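Local atomic coordinates of member of s1p family of ribosomal proteins (PDB entry 5YH1), a protein that probably acts as a nucleic-acid-binding exonuclease of the DHH family, represented here by its manganese-bound DHH part. Residues 277-282 and 290-295; 385-390 and 428-433. One frame throughout, in Å; residues are numbered along the deposited sequence.

Interaction 1: 277-282 and 290-295; sequences EEILLI and RMLVEG
Glu278 and Leu292 meet through carbon alone. The CB of Glu278 lies 3.7 Å from the CD1 of Leu292, the closest approach between residues 277-282 and 290-295. From there the glutamate departs: CG is still 4.4 Å from Leu292 CD1, but a bend at chi2 (-64°) carries the carboxylate away from the leucine. OE1 is hydrogen-bonded to Thr283 OG1, and OE2 forms a weak, long ion pair with Arg288. Glutamate suits this buried place because its aliphatic root can pack against a leucine while its charged end finds polar partners beyond.

The same methyl, Leu292 CD1, also rests against Ile279 CG1 at 4.2 Å, so one leucine branch touches two successive residues of the short helix. One residue further along helix 286-311, Val293 CG2 approaches Ile279 CG2 more loosely, at 4.5 Å. Just past these residues the short helix ends in a Schellman motif: Leu281 takes a positive phi (63°), and Ile282 N bonds back to Glu277 O over 3.1 Å. The chain then turns towards helix 286-311, where His289 ND1 bonds to Glu278 O. Ile279 lies between that helix and helix 250-267, touching Ile256, Val259 and Ile260 of the latter, while Leu292 also packs on Ala153 of the second subunit.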
loop_
_atom_site.group_PDB
_atom_site.type_symbol
_atom_site.label_atom_id
_atom_site.label_comp_id
_atom_site.label_asym_id
_atom_site.label_seq_id
_atom_site.Cartn_x
_atom_site.Cartn_y
_atom_site.Cartn_z
ATOM N N GLU A 277 -9.876 -4.880 21.644
ATOM C CA GLU A 277 -10.151 -4.897 23.083
ATOM C C GLU A 277 -11.541 -5.456 23.396
ATOM O O GLU A 277 -11.735 -6.099 24.437
ATOM C CB GLU A 277 -10.056 -3.496 23.701
ATOM C CG GLU A 277 -8.707 -2.812 23.559
ATOM C CD GLU A 277 -8.579 -1.981 22.290
ATOM O OE1 GLU A 277 -9.451 -2.068 21.402
ATOM O OE2 GLU A 277 -7.584 -1.243 22.175
ATOM N N GLU A 278 -12.497 -5.184 22.509
ATOM C CA GLU A 278 -13.866 -5.651 22.674
ATOM C C GLU A 278 -13.947 -7.140 22.418
ATOM O O GLU A 278 -14.603 -7.875 23.161
ATOM C CB GLU A 278 -14.814 -4.924 21.717
ATOM C CG GLU A 278 -14.817 -3.404 21.838
ATOM C CD GLU A 278 -15.311 -2.909 23.179
ATOM O OE1 GLU A 278 -15.810 -3.711 23.992
ATOM O OE2 GLU A 278 -15.205 -1.697 23.425
ATOM N N ILE A 279 -13.265 -7.589 21.375
ATOM C CA ILE A 279 -13.233 -9.004 21.041
ATOM C C ILE A 279 -12.548 -9.809 22.158
ATOM O O ILE A 279 -12.985 -10.913 22.484
ATOM C CB ILE A 279 -12.536 -9.228 19.692
ATOM C CG1 ILE A 279 -13.362 -8.583 18.568
ATOM C CG2 ILE A 279 -12.345 -10.716 19.408
ATOM C CD1 ILE A 279 -12.592 -8.413 17.272
ATOM N N LEU A 280 -11.500 -9.238 22.754
ATOM C CA LEU A 280 -10.738 -9.909 23.812
ATOM C C LEU A 280 -11.390 -9.839 25.200
ATOM O O LEU A 280 -10.856 -10.416 26.159
ATOM C CB LEU A 280 -9.335 -9.308 23.907
ATOM C CG LEU A 280 -8.377 -9.659 22.781
ATOM C CD1 LEU A 280 -7.105 -8.856 22.964
ATOM C CD2 LEU A 280 -8.085 -11.155 22.724
ATOM N N LEU A 281 -12.507 -9.114 25.297
ATOM C CA LEU A 281 -13.300 -8.971 26.515
ATOM C C LEU A 281 -12.514 -8.283 27.626
ATOM O O LEU A 281 -12.461 -8.784 28.735
ATOM C CB LEU A 281 -13.842 -10.331 26.994
ATOM C CG LEU A 281 -15.026 -10.283 27.985
ATOM C CD1 LEU A 281 -16.327 -10.054 27.249
ATOM C CD2 LEU A 281 -15.138 -11.561 28.803
ATOM N N ILE A 282 -11.885 -7.146 27.334
ATOM C CA ILE A 282 -11.175 -6.419 28.391
ATOM C C ILE A 282 -11.783 -5.073 28.717
ATOM O O ILE A 282 -11.239 -4.332 29.527
ATOM C CB ILE A 282 -9.667 -6.259 28.108
ATOM C CG1 ILE A 282 -9.417 -5.364 26.897
ATOM C CG2 ILE A 282 -9.020 -7.623 27.907
ATOM C CD1 ILE A 282 -7.986 -4.876 26.818
ATOM N N ARG A 290 -20.344 -9.249 22.479
ATOM C CA ARG A 290 -21.285 -10.244 21.955
ATOM C C ARG A 290 -21.698 -9.954 20.525
ATOM O O ARG A 290 -21.694 -10.845 19.690
ATOM C CB ARG A 290 -22.530 -10.345 22.833
ATOM C CG ARG A 290 -22.335 -11.278 24.002
ATOM C CD ARG A 290 -23.421 -11.112 25.046
ATOM N NE ARG A 290 -23.313 -12.168 26.048
ATOM C CZ ARG A 290 -23.929 -12.171 27.227
ATOM N NH1 ARG A 290 -24.711 -11.160 27.595
ATOM N NH2 ARG A 290 -23.751 -13.201 28.050
HETATM N N MSE A 291 -22.041 -8.709 20.238
HETATM C CA MSE A 291 -22.451 -8.335 18.872
HETATM C C MSE A 291 -21.349 -8.588 17.875
HETATM O O MSE A 291 -21.598 -9.117 16.800
HETATM C CB MSE A 291 -22.920 -6.892 18.837
HETATM C CG MSE A 291 -24.270 -6.783 19.542
HETATM SE SE MSE A 291 -24.947 -4.932 19.403
HETATM C CE MSE A 291 -24.011 -3.965 20.832
ATOM N N LEU A 292 -20.114 -8.254 18.225
ATOM C CA LEU A 292 -18.977 -8.535 17.336
ATOM C C LEU A 292 -18.746 -10.027 17.131
ATOM O O LEU A 292 -18.714 -10.492 15.998
ATOM C CB LEU A 292 -17.709 -7.881 17.862
ATOM C CG LEU A 292 -17.675 -6.362 17.729
ATOM C CD1 LEU A 292 -16.511 -5.786 18.507
ATOM C CD2 LEU A 292 -17.601 -5.937 16.268
ATOM N N VAL A 293 -18.592 -10.785 18.213
ATOM C CA VAL A 293 -18.280 -12.210 18.085
ATOM C C VAL A 293 -19.437 -13.004 17.470
ATOM O O VAL A 293 -19.208 -13.850 16.604
ATOM C CB VAL A 293 -17.850 -12.827 19.431
ATOM C CG1 VAL A 293 -17.684 -14.339 19.311
ATOM C CG2 VAL A 293 -16.546 -12.197 19.891
ATOM N N GLU A 294 -20.671 -12.714 17.885
ATOM C CA GLU A 294 -21.850 -13.408 17.338
ATOM C C GLU A 294 -22.208 -12.917 15.946
ATOM O O GLU A 294 -22.789 -13.658 15.160
ATOM C CB GLU A 294 -23.065 -13.266 18.267
ATOM C CG GLU A 294 -22.881 -13.923 19.632
ATOM C CD GLU A 294 -24.019 -13.627 20.611
ATOM O OE1 GLU A 294 -25.013 -12.964 20.226
ATOM O OE2 GLU A 294 -23.914 -14.061 21.782
ATOM N N GLY A 295 -21.870 -11.673 15.634
ATOM C CA GLY A 295 -22.043 -11.167 14.279
ATOM C C GLY A 295 -21.022 -11.728 13.299
ATOM O O GLY A 295 -21.362 -12.073 12.165
#

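Interaction 2: 385-390 and 428-433; sequences YNFDLN and EAFAKE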
loop_
_atom_site.group_PDB
_atom_site.type_symbol
_atom_site.label_atom_id
_atom_site.label_comp_id
_atom_site.label_asym_id
_atom_site.label_seq_id
_atom_site.Cartn_x
_atom_site.Cartn_y
_atom_site.Cartn_z
ATOM N N TYR A 385 7.790 -40.913 13.176
ATOM C CA TYR A 385 8.669 -41.136 12.042
ATOM C C TYR A 385 9.873 -40.191 12.058
ATOM O O TYR A 385 10.626 -40.137 11.087
ATOM C CB TYR A 385 7.883 -40.947 10.750
ATOM C CG TYR A 385 6.819 -41.983 10.521
ATOM C CD1 TYR A 385 5.556 -41.863 11.112
ATOM C CD2 TYR A 385 7.061 -43.081 9.713
ATOM C CE1 TYR A 385 4.570 -42.812 10.894
ATOM C CE2 TYR A 385 6.078 -44.029 9.487
ATOM C CZ TYR A 385 4.836 -43.888 10.083
ATOM O OH TYR A 385 3.867 -44.831 9.875
ATOM N N ASN A 386 10.047 -39.456 13.156
ATOM C CA ASN A 386 11.106 -38.448 13.277
ATOM C C ASN A 386 11.112 -37.426 12.135
ATOM O O ASN A 386 12.159 -37.069 11.593
ATOM C CB ASN A 386 12.478 -39.118 13.440
ATOM C CG ASN A 386 12.652 -39.731 14.815
ATOM O OD1 ASN A 386 12.944 -39.025 15.782
ATOM N ND2 ASN A 386 12.440 -41.041 14.917
ATOM N N PHE A 387 9.922 -36.963 11.770
ATOM C CA PHE A 387 9.797 -35.931 10.765
ATOM C C PHE A 387 10.382 -34.634 11.314
ATOM O O PHE A 387 10.024 -34.201 12.398
ATOM C CB PHE A 387 8.333 -35.720 10.385
ATOM C CG PHE A 387 8.123 -34.565 9.460
ATOM C CD1 PHE A 387 8.316 -34.715 8.100
ATOM C CD2 PHE A 387 7.779 -33.316 9.954
ATOM C CE1 PHE A 387 8.143 -33.641 7.233
ATOM C CE2 PHE A 387 7.606 -32.241 9.095
ATOM C CZ PHE A 387 7.792 -32.406 7.736
ATOM N N ASP A 388 11.296 -34.027 10.571
ATOM C CA ASP A 388 11.848 -32.728 10.951
ATOM C C ASP A 388 11.985 -31.896 9.689
ATOM O O ASP A 388 12.815 -32.194 8.827
ATOM C CB ASP A 388 13.207 -32.892 11.645
ATOM C CG ASP A 388 13.786 -31.564 12.157
ATOM O OD1 ASP A 388 13.539 -30.493 11.565
ATOM O OD2 ASP A 388 14.510 -31.593 13.164
ATOM N N LEU A 389 11.150 -30.863 9.590
ATOM C CA LEU A 389 11.101 -30.025 8.409
ATOM C C LEU A 389 12.421 -29.282 8.177
ATOM O O LEU A 389 12.868 -29.172 7.041
ATOM C CB LEU A 389 9.939 -29.034 8.514
ATOM C CG LEU A 389 9.764 -28.040 7.360
ATOM C CD1 LEU A 389 9.499 -28.775 6.054
ATOM C CD2 LEU A 389 8.646 -27.055 7.687
ATOM N N ASN A 390 13.030 -28.772 9.248
ATOM C CA ASN A 390 14.314 -28.054 9.139
ATOM C C ASN A 390 15.415 -28.939 8.568
ATOM O O ASN A 390 16.178 -28.497 7.715
ATOM C CB ASN A 390 14.739 -27.458 10.481
ATOM C CG ASN A 390 13.769 -26.401 10.976
ATOM O OD1 ASN A 390 13.359 -25.521 10.226
ATOM N ND2 ASN A 390 13.379 -26.494 12.238
ATOM N N GLU A 428 9.178 -33.045 -5.688
ATOM C CA GLU A 428 9.464 -34.462 -5.845
ATOM C C GLU A 428 10.571 -34.917 -4.890
ATOM O O GLU A 428 10.494 -36.013 -4.340
ATOM C CB GLU A 428 9.805 -34.800 -7.291
ATOM C CG GLU A 428 8.578 -34.795 -8.187
ATOM C CD GLU A 428 8.881 -35.170 -9.624
ATOM O OE1 GLU A 428 10.074 -35.310 -9.977
ATOM O OE2 GLU A 428 7.914 -35.318 -10.403
ATOM N N ALA A 429 11.580 -34.077 -4.673
ATOM C CA ALA A 429 12.632 -34.407 -3.710
ATOM C C ALA A 429 12.083 -34.366 -2.285
ATOM O O ALA A 429 12.493 -35.154 -1.432
ATOM C CB ALA A 429 13.814 -33.462 -3.842
ATOM N N PHE A 430 11.175 -33.434 -2.018
ATOM C CA PHE A 430 10.514 -33.392 -0.724
ATOM C C PHE A 430 9.735 -34.691 -0.494
ATOM O O PHE A 430 9.800 -35.274 0.584
ATOM C CB PHE A 430 9.578 -32.197 -0.611
ATOM C CG PHE A 430 8.875 -32.110 0.714
ATOM C CD1 PHE A 430 9.465 -31.466 1.782
ATOM C CD2 PHE A 430 7.628 -32.694 0.894
ATOM C CE1 PHE A 430 8.823 -31.398 3.008
ATOM C CE2 PHE A 430 6.984 -32.621 2.113
ATOM C CZ PHE A 430 7.580 -31.978 3.172
ATOM N N ALA A 431 9.012 -35.141 -1.512
ATOM C CA ALA A 431 8.200 -36.351 -1.389
ATOM C C ALA A 431 9.070 -37.601 -1.162
ATOM O O ALA A 431 8.678 -38.504 -0.422
ATOM C CB ALA A 431 7.313 -36.518 -2.607
ATOM N N LYS A 432 10.254 -37.642 -1.777
ATOM C CA LYS A 432 11.158 -38.783 -1.614
ATOM C C LYS A 432 11.684 -38.842 -0.192
ATOM O O LYS A 432 11.832 -39.927 0.367
ATOM C CB LYS A 432 12.333 -38.734 -2.599
ATOM N N GLU A 433 11.966 -37.682 0.395
ATOM C CA GLU A 433 12.410 -37.633 1.781
ATOM C C GLU A 433 11.334 -38.145 2.749
ATOM O O GLU A 433 11.664 -38.741 3.779
ATOM C CB GLU A 433 12.824 -36.216 2.178
ATOM C CG GLU A 433 14.084 -35.725 1.480
ATOM C CD GLU A 433 15.268 -36.669 1.646
ATOM O OE1 GLU A 433 15.828 -37.099 0.618
ATOM O OE2 GLU A 433 15.623 -36.995 2.801
#
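Two phenyl rings, Phe387 and Phe430, meet with their planes steeply inclined to each other. The CZ of Phe430 comes to the edge of the Phe387 ring, near its plane, 4.4 Å from CE1; seen from Phe430, the approach is slanted. Leu389 CD1, by contrast, reaches the Phe430 ring at its edge, near the ring plane, 4.1 Å from Phe430 CE1.

Phe430 gets this far from its helix because CG is anti to the backbone N (chi1 -180°), extending the side chain across a gap in which the nearest CA atoms, those of Phe387 and Glu433, are still 9.5 Å apart. Leu389 is extended likewise (chi1 178°), and the two side chains cross at about a right angle. Large apolar residues suit a place where backbones stand this far apart.

Helices 389-399 and 423-435 pack side by side on the mixed sheet, an arrangement consistent with the C-terminal, DHHA1-type domain of DHH proteins. Val376 of strand 373-378 touches all three of these side chains, and Leu365 of strand 364-369 touches both rings. Asp388 is the N-cap of helix 389-399; its OD1 accepts a hydrogen bond from the backbone N of Lys391, a role to which a short carboxylate is well fitted. Asn390 then ties the start of the helix to the end of strand 406-409, its ND2 bonding to Gly409 O.

Interaction 1 comes first along the chain and closes before interaction 2 opens; their centres are 41 Å apart and their nearest atoms about 28 Å, so they do not touch and share no helix. Interaction 1 belongs to the helical region that follows the parallel sheet, whereas interaction 2 lies on the mixed sheet formed by the later part of the chain. Helix 286-311, one partner in interaction 1, leads directly into strand 316-319 at an edge of that mixed sheet, and is thus the covalent route from one region to the other. Both contacts lie away from the manganese site of Asp67, Asp137, His163 and Asp229, and only interaction 1 is also touched by another subunit.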